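Local coordinates for protein CofB (Escherichia coli, PDB 5AX6) that serves as the homotrimeric minor pilin subunit of the type IVb pilus CFA/III of enterotoxigenic bacteria and probably takes part in pilus assembly, at residues Q29-E34 against E38-N43; T365-Y370 against T469-N474. One frame throughout, in Å; residues are numbered along the deposited sequence.

Interaction 1 of 2, residues Q29-E34 against E38-N43; sequences QITVIE and EKEITN
Gln29 and Thr42 mark the open end of an antiparallel beta hairpin in the pilin domain, in which strand 37-42 runs back along strand 29-34. The Gln29 chain bends at chi2 (-65°), which brings its amide oxygen OE1 to 3.1 Å from Thr42 OG1. At Ile30 the backbone takes over: Ile30 N binds Ile41 O at 2.8 Å and Ile41 N returns the bond to Ile30 O. The two isoleucines lie on one face, their CG1 atoms 3.7 Å apart, while Ile30 CG2 rests against the amide of Asn43, whose OD1 and ND2 are bonded to Leu45 N and Glu27 O. Thr31 points to the other face. Its hydroxyl OG1 donates over 2.7 Å to Glu40 OE2, which receives the proton on its syn lone pair. OG1 is also held by Arg240 of the second subunit, which forms a salt bridge with Glu40 OE1; the hairpin thus forms part of a subunit interface. Val32 repeats the reciprocal backbone pairing with Lys39, and its CG1 lies 3.8 Å from Ile41 CD1, extending the apolar patch begun by Ile30. Ile33 returns to the face of Thr31 and lays CD1 against the aliphatic CG of Glu38, 3.6 Å away. Glu34 closes the series with a salt bridge to Lys39. With an alanine in place of Glu34 that carboxylate is gone, which would probably leave the Lys39 ammonium without this counter-charge and its long chain less restrained. Lys39, extended from end to end, brings NZ to 2.9 Å from Glu34 OE1, on the syn side and 17° out of the carboxylate plane.

Interaction 2 of 2, residues T365-Y370 against T469-N474; sequences TNPGNY and TYVYLN
Tyr370 and Leu473 both set CG anti to the backbone N (chi1 -180° and 175°), and these rotations bring the phenol end of one within touch of the isobutyl end of the other. The third torsion that matters is at Val471: with CG1 anti to the backbone N (chi1 175°), CG2 stands beside that nitrogen and is the methyl presented to the proline. Pro367 meets it with the flank of its ring, CB lying 3.7 Å and CG 3.9 Å from Val471 CG2. This is plain apolar contact, with the two side chains crossing at a slant. Further along, Tyr370 OH lies 4.0 Å from Leu473 CD2, a light touch in which the side chains run roughly perpendicular. The hydroxyl's polar partner is elsewhere, in the carboxylate of Glu377. Pro367 and Gly368 form the middle of a tight turn of helical conformation, closed by Asn369 N on Asn366 O at 3.0 Å. No hydrogen bond joins the two segments, and they bury just 140 Å² together, so this is a shallow contact whose partners are also fixed by neighbours. Strand 468-473 pairs with strand 452-463 along one edge and, along the other, makes backbone hydrogen bonds from Val471 and Leu473 to Ile364 and Leu362. Arg430 of the second subunit packs on both Tyr370 and Leu473. The arrangement is that of a turn-bearing loop folded over a strand at the margin of an antiparallel sheet, here in the C-terminal domain of CofB beside a subunit interface.

Interactions 1 and 2 lie on opposite sides of the chain's centre, their own centres about 91 Å apart, and share no element: the first belongs to the pilin domain, the second to the C-terminal domain. Each mixes buried and exposed residues. Together they illustrate how chemistry follows place. In 29-34 against 38-43 neighbouring strands of one hairpin are joined by backbone hydrogen bonds, charges and an apolar patch, burying 694 Å². In 365-370 against 469-474 a loop distant in sequence meets a strand through side chains. Both touch the second subunit, but differently: its Arg240 makes a salt bridge and hydrogen bonds at interaction 1, where its Ser176 also packs, whereas its Arg430 packs at interaction 2.

Interaction 1 of 2, residues Q29-E34 against E38-N43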
loop_
_atom_site.group_PDB
_atom_site.type_symbol
_atom_site.label_atom_id
_atom_site.label_comp_id
_atom_site.label_asym_id
_atom_site.label_seq_id
_atom_site.Cartn_x
_atom_site.Cartn_y
_atom_site.Cartn_z
ATOM N N GLN A 29 2.435 21.977 -20.366
ATOM C CA GLN A 29 3.279 22.521 -19.314
ATOM C C GLN A 29 4.496 21.614 -19.165
ATOM O O GLN A 29 4.350 20.397 -19.056
ATOM C CB GLN A 29 2.514 22.618 -17.989
ATOM C CG GLN A 29 1.313 23.565 -18.029
ATOM C CD GLN A 29 1.706 25.025 -18.245
ATOM O OE1 GLN A 29 1.465 25.600 -19.314
ATOM N NE2 GLN A 29 2.298 25.632 -17.229
ATOM N N ILE A 30 5.693 22.190 -19.179
ATOM C CA ILE A 30 6.900 21.368 -19.085
ATOM C C ILE A 30 7.793 21.809 -17.946
ATOM O O ILE A 30 7.734 22.961 -17.519
ATOM C CB ILE A 30 7.733 21.399 -20.393
ATOM C CG1 ILE A 30 8.116 22.833 -20.746
ATOM C CG2 ILE A 30 6.947 20.793 -21.525
ATOM C CD1 ILE A 30 9.067 22.929 -21.933
ATOM N N THR A 31 8.629 20.890 -17.471
ATOM C CA THR A 31 9.599 21.198 -16.430
ATOM C C THR A 31 10.953 21.530 -17.062
ATOM O O THR A 31 11.509 20.726 -17.805
ATOM C CB THR A 31 9.773 20.021 -15.434
ATOM O OG1 THR A 31 8.499 19.652 -14.887
ATOM C CG2 THR A 31 10.703 20.422 -14.295
ATOM N N VAL A 32 11.462 22.722 -16.776
ATOM C CA VAL A 32 12.790 23.121 -17.239
ATOM C C VAL A 32 13.646 23.513 -16.050
ATOM O O VAL A 32 13.141 23.665 -14.938
ATOM C CB VAL A 32 12.726 24.294 -18.224
ATOM C CG1 VAL A 32 11.980 23.876 -19.500
ATOM C CG2 VAL A 32 12.058 25.499 -17.574
ATOM N N ILE A 33 14.947 23.661 -16.283
ATOM C CA ILE A 33 15.855 24.150 -15.258
ATOM C C ILE A 33 16.206 25.594 -15.577
ATOM O O ILE A 33 16.655 25.891 -16.682
ATOM C CB ILE A 33 17.160 23.317 -15.187
ATOM C CG1 ILE A 33 16.861 21.815 -15.209
ATOM C CG2 ILE A 33 17.993 23.726 -13.974
ATOM C CD1 ILE A 33 16.046 21.335 -14.039
ATOM N N GLU A 34 15.970 26.489 -14.622
ATOM C CA GLU A 34 16.354 27.895 -14.738
ATOM C C GLU A 34 16.971 28.323 -13.404
ATOM O O GLU A 34 16.413 28.035 -12.346
ATOM C CB GLU A 34 15.153 28.783 -15.087
ATOM C CG GLU A 34 14.546 28.550 -16.470
ATOM C CD GLU A 34 13.296 29.386 -16.715
ATOM O OE1 GLU A 34 12.902 30.162 -15.815
ATOM O OE2 GLU A 34 12.705 29.275 -17.810
ATOM N N GLU A 38 14.246 23.501 -10.808
ATOM C CA GLU A 38 13.127 23.094 -11.651
ATOM C C GLU A 38 12.003 24.115 -11.600
ATOM O O GLU A 38 11.640 24.614 -10.538
ATOM C CB GLU A 38 12.614 21.715 -11.235
ATOM C CG GLU A 38 13.643 20.609 -11.431
ATOM C CD GLU A 38 13.072 19.218 -11.223
ATOM O OE1 GLU A 38 11.977 19.091 -10.639
ATOM O OE2 GLU A 38 13.727 18.246 -11.652
ATOM N N LYS A 39 11.463 24.426 -12.771
ATOM C CA LYS A 39 10.404 25.408 -12.903
ATOM C C LYS A 39 9.428 24.907 -13.962
ATOM O O LYS A 39 9.847 24.286 -14.943
ATOM C CB LYS A 39 10.988 26.769 -13.289
ATOM C CG LYS A 39 9.965 27.838 -13.589
ATOM C CD LYS A 39 10.645 29.071 -14.170
ATOM C CE LYS A 39 9.654 30.190 -14.459
ATOM N NZ LYS A 39 10.314 31.318 -15.180
ATOM N N GLU A 40 8.136 25.137 -13.753
ATOM C CA GLU A 40 7.144 24.797 -14.767
ATOM C C GLU A 40 6.942 25.979 -15.683
ATOM O O GLU A 40 6.716 27.102 -15.224
ATOM C CB GLU A 40 5.798 24.404 -14.144
ATOM C CG GLU A 40 5.873 23.290 -13.136
ATOM C CD GLU A 40 6.377 22.005 -13.737
ATOM O OE1 GLU A 40 5.663 21.422 -14.586
ATOM O OE2 GLU A 40 7.492 21.576 -13.360
ATOM N N ILE A 41 7.014 25.730 -16.988
ATOM C CA ILE A 41 6.676 26.755 -17.955
ATOM C C ILE A 41 5.755 26.191 -19.028
ATOM O O ILE A 41 5.608 24.975 -19.178
ATOM C CB ILE A 41 7.930 27.343 -18.644
ATOM C CG1 ILE A 41 8.670 26.234 -19.413
ATOM C CG2 ILE A 41 8.835 28.021 -17.624
ATOM C CD1 ILE A 41 9.722 26.762 -20.369
ATOM N N THR A 42 5.119 27.089 -19.758
ATOM C CA THR A 42 4.381 26.688 -20.932
ATOM C C THR A 42 5.369 26.157 -21.977
ATOM O O THR A 42 6.386 26.791 -22.254
ATOM C CB THR A 42 3.578 27.862 -21.491
ATOM O OG1 THR A 42 2.577 28.235 -20.533
ATOM C CG2 THR A 42 2.912 27.482 -22.809
ATOM N N ASN A 43 5.065 24.994 -22.540
ATOM C CA ASN A 43 5.818 24.462 -23.681
ATOM C C ASN A 43 5.926 25.531 -24.783
ATOM O O ASN A 43 4.919 26.131 -25.167
ATOM C CB ASN A 43 5.130 23.191 -24.207
ATOM C CG ASN A 43 5.989 22.411 -25.191
ATOM O OD1 ASN A 43 6.703 22.989 -26.012
ATOM N ND2 ASN A 43 5.909 21.081 -25.115
#

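Interaction 2 of 2, residues T365-Y370 against T469-N474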
loop_
_atom_site.group_PDB
_atom_site.type_symbol
_atom_site.label_atom_id
_atom_site.label_comp_id
_atom_site.label_asym_id
_atom_site.label_seq_id
_atom_site.Cartn_x
_atom_site.Cartn_y
_atom_site.Cartn_z
ATOM N N THR A 365 7.319 -46.375 44.865
ATOM C CA THR A 365 7.770 -47.270 45.939
ATOM C C THR A 365 8.951 -48.180 45.577
ATOM O O THR A 365 9.731 -48.554 46.456
ATOM C CB THR A 365 6.613 -48.151 46.456
ATOM O OG1 THR A 365 5.894 -48.702 45.349
ATOM C CG2 THR A 365 5.661 -47.319 47.296
ATOM N N ASN A 366 9.088 -48.540 44.304
ATOM C CA ASN A 366 10.243 -49.327 43.870
ATOM C C ASN A 366 10.894 -48.670 42.664
ATOM O O ASN A 366 10.828 -49.190 41.544
ATOM C CB ASN A 366 9.844 -50.772 43.549
ATOM C CG ASN A 366 9.564 -51.598 44.804
ATOM O OD1 ASN A 366 10.488 -52.103 45.451
ATOM N ND2 ASN A 366 8.288 -51.742 45.150
ATOM N N PRO A 367 11.532 -47.517 42.899
ATOM C CA PRO A 367 12.016 -46.640 41.830
ATOM C C PRO A 367 13.058 -47.319 40.949
ATOM O O PRO A 367 13.194 -46.968 39.775
ATOM C CB PRO A 367 12.612 -45.449 42.592
ATOM C CG PRO A 367 12.896 -45.973 43.978
ATOM C CD PRO A 367 11.834 -46.992 44.244
ATOM N N GLY A 368 13.776 -48.288 41.507
ATOM C CA GLY A 368 14.760 -49.029 40.738
ATOM C C GLY A 368 14.138 -49.845 39.618
ATOM O O GLY A 368 14.714 -49.975 38.536
ATOM N N ASN A 369 12.956 -50.395 39.879
ATOM C CA ASN A 369 12.242 -51.210 38.899
ATOM C C ASN A 369 11.212 -50.429 38.076
ATOM O O ASN A 369 10.786 -50.881 37.013
ATOM C CB ASN A 369 11.533 -52.372 39.600
ATOM C CG ASN A 369 12.483 -53.486 40.007
ATOM O OD1 ASN A 369 13.704 -53.366 39.878
ATOM N ND2 ASN A 369 11.920 -54.579 40.507
ATOM N N TYR A 370 10.807 -49.264 38.576
ATOM C CA TYR A 370 9.706 -48.516 37.971
ATOM C C TYR A 370 10.042 -48.023 36.568
ATOM O O TYR A 370 11.095 -47.427 36.339
ATOM C CB TYR A 370 9.313 -47.330 38.858
ATOM C CG TYR A 370 8.172 -46.518 38.297
ATOM C CD1 TYR A 370 6.869 -46.983 38.368
ATOM C CD2 TYR A 370 8.400 -45.282 37.692
ATOM C CE1 TYR A 370 5.816 -46.245 37.851
ATOM C CE2 TYR A 370 7.359 -44.538 37.174
ATOM C CZ TYR A 370 6.068 -45.020 37.257
ATOM O OH TYR A 370 5.022 -44.285 36.740
ATOM N N THR A 469 15.127 -42.486 51.928
ATOM C CA THR A 469 15.312 -41.916 50.597
ATOM C C THR A 469 14.069 -42.118 49.743
ATOM O O THR A 469 13.544 -43.233 49.635
ATOM C CB THR A 469 16.536 -42.529 49.900
ATOM O OG1 THR A 469 17.700 -42.280 50.697
ATOM C CG2 THR A 469 16.734 -41.916 48.524
ATOM N N TYR A 470 13.602 -41.028 49.137
ATOM C CA TYR A 470 12.362 -41.028 48.386
ATOM C C TYR A 470 12.577 -40.629 46.938
ATOM O O TYR A 470 13.462 -39.837 46.630
ATOM C CB TYR A 470 11.355 -40.065 49.018
ATOM C CG TYR A 470 10.783 -40.545 50.327
ATOM C CD1 TYR A 470 9.763 -41.490 50.353
ATOM C CD2 TYR A 470 11.253 -40.047 51.535
ATOM C CE1 TYR A 470 9.228 -41.931 51.553
ATOM C CE2 TYR A 470 10.723 -40.479 52.742
ATOM C CZ TYR A 470 9.715 -41.423 52.743
ATOM O OH TYR A 470 9.188 -41.853 53.936
ATOM N N VAL A 471 11.767 -41.199 46.057
ATOM C CA VAL A 471 11.651 -40.703 44.693
ATOM C C VAL A 471 10.199 -40.316 44.484
ATOM O O VAL A 471 9.306 -41.137 44.691
ATOM C CB VAL A 471 12.086 -41.741 43.650
ATOM C CG1 VAL A 471 11.829 -41.210 42.240
ATOM C CG2 VAL A 471 13.562 -42.105 43.837
ATOM N N TYR A 472 9.961 -39.066 44.096
ATOM C CA TYR A 472 8.603 -38.578 43.910
ATOM C C TYR A 472 8.269 -38.467 42.422
ATOM O O TYR A 472 9.139 -38.114 41.608
ATOM C CB TYR A 472 8.416 -37.204 44.570
ATOM C CG TYR A 472 8.637 -37.136 46.067
ATOM C CD1 TYR A 472 8.102 -38.091 46.930
ATOM C CD2 TYR A 472 9.362 -36.084 46.621
ATOM C CE1 TYR A 472 8.308 -38.002 48.312
ATOM C CE2 TYR A 472 9.573 -35.987 47.979
ATOM C CZ TYR A 472 9.042 -36.944 48.824
ATOM O OH TYR A 472 9.253 -36.821 50.174
ATOM N N LEU A 473 7.010 -38.753 42.079
ATOM C CA LEU A 473 6.501 -38.609 40.720
ATOM C C LEU A 473 5.579 -37.399 40.575
ATOM O O LEU A 473 4.620 -37.259 41.326
ATOM C CB LEU A 473 5.737 -39.869 40.300
ATOM C CG LEU A 473 5.041 -39.798 38.940
ATOM C CD1 LEU A 473 6.074 -39.763 37.817
ATOM C CD2 LEU A 473 4.077 -40.970 38.750
ATOM N N ASN A 474 5.861 -36.537 39.600
ATOM C CA ASN A 474 4.993 -35.400 39.278
ATOM C C ASN A 474 4.406 -34.666 40.484
ATOM O O ASN A 474 3.185 -34.575 40.622
ATOM C CB ASN A 474 3.840 -35.864 38.389
ATOM C CG ASN A 474 4.317 -36.524 37.113
ATOM O OD1 ASN A 474 5.382 -36.196 36.586
ATOM N ND2 ASN A 474 3.530 -37.475 36.610
#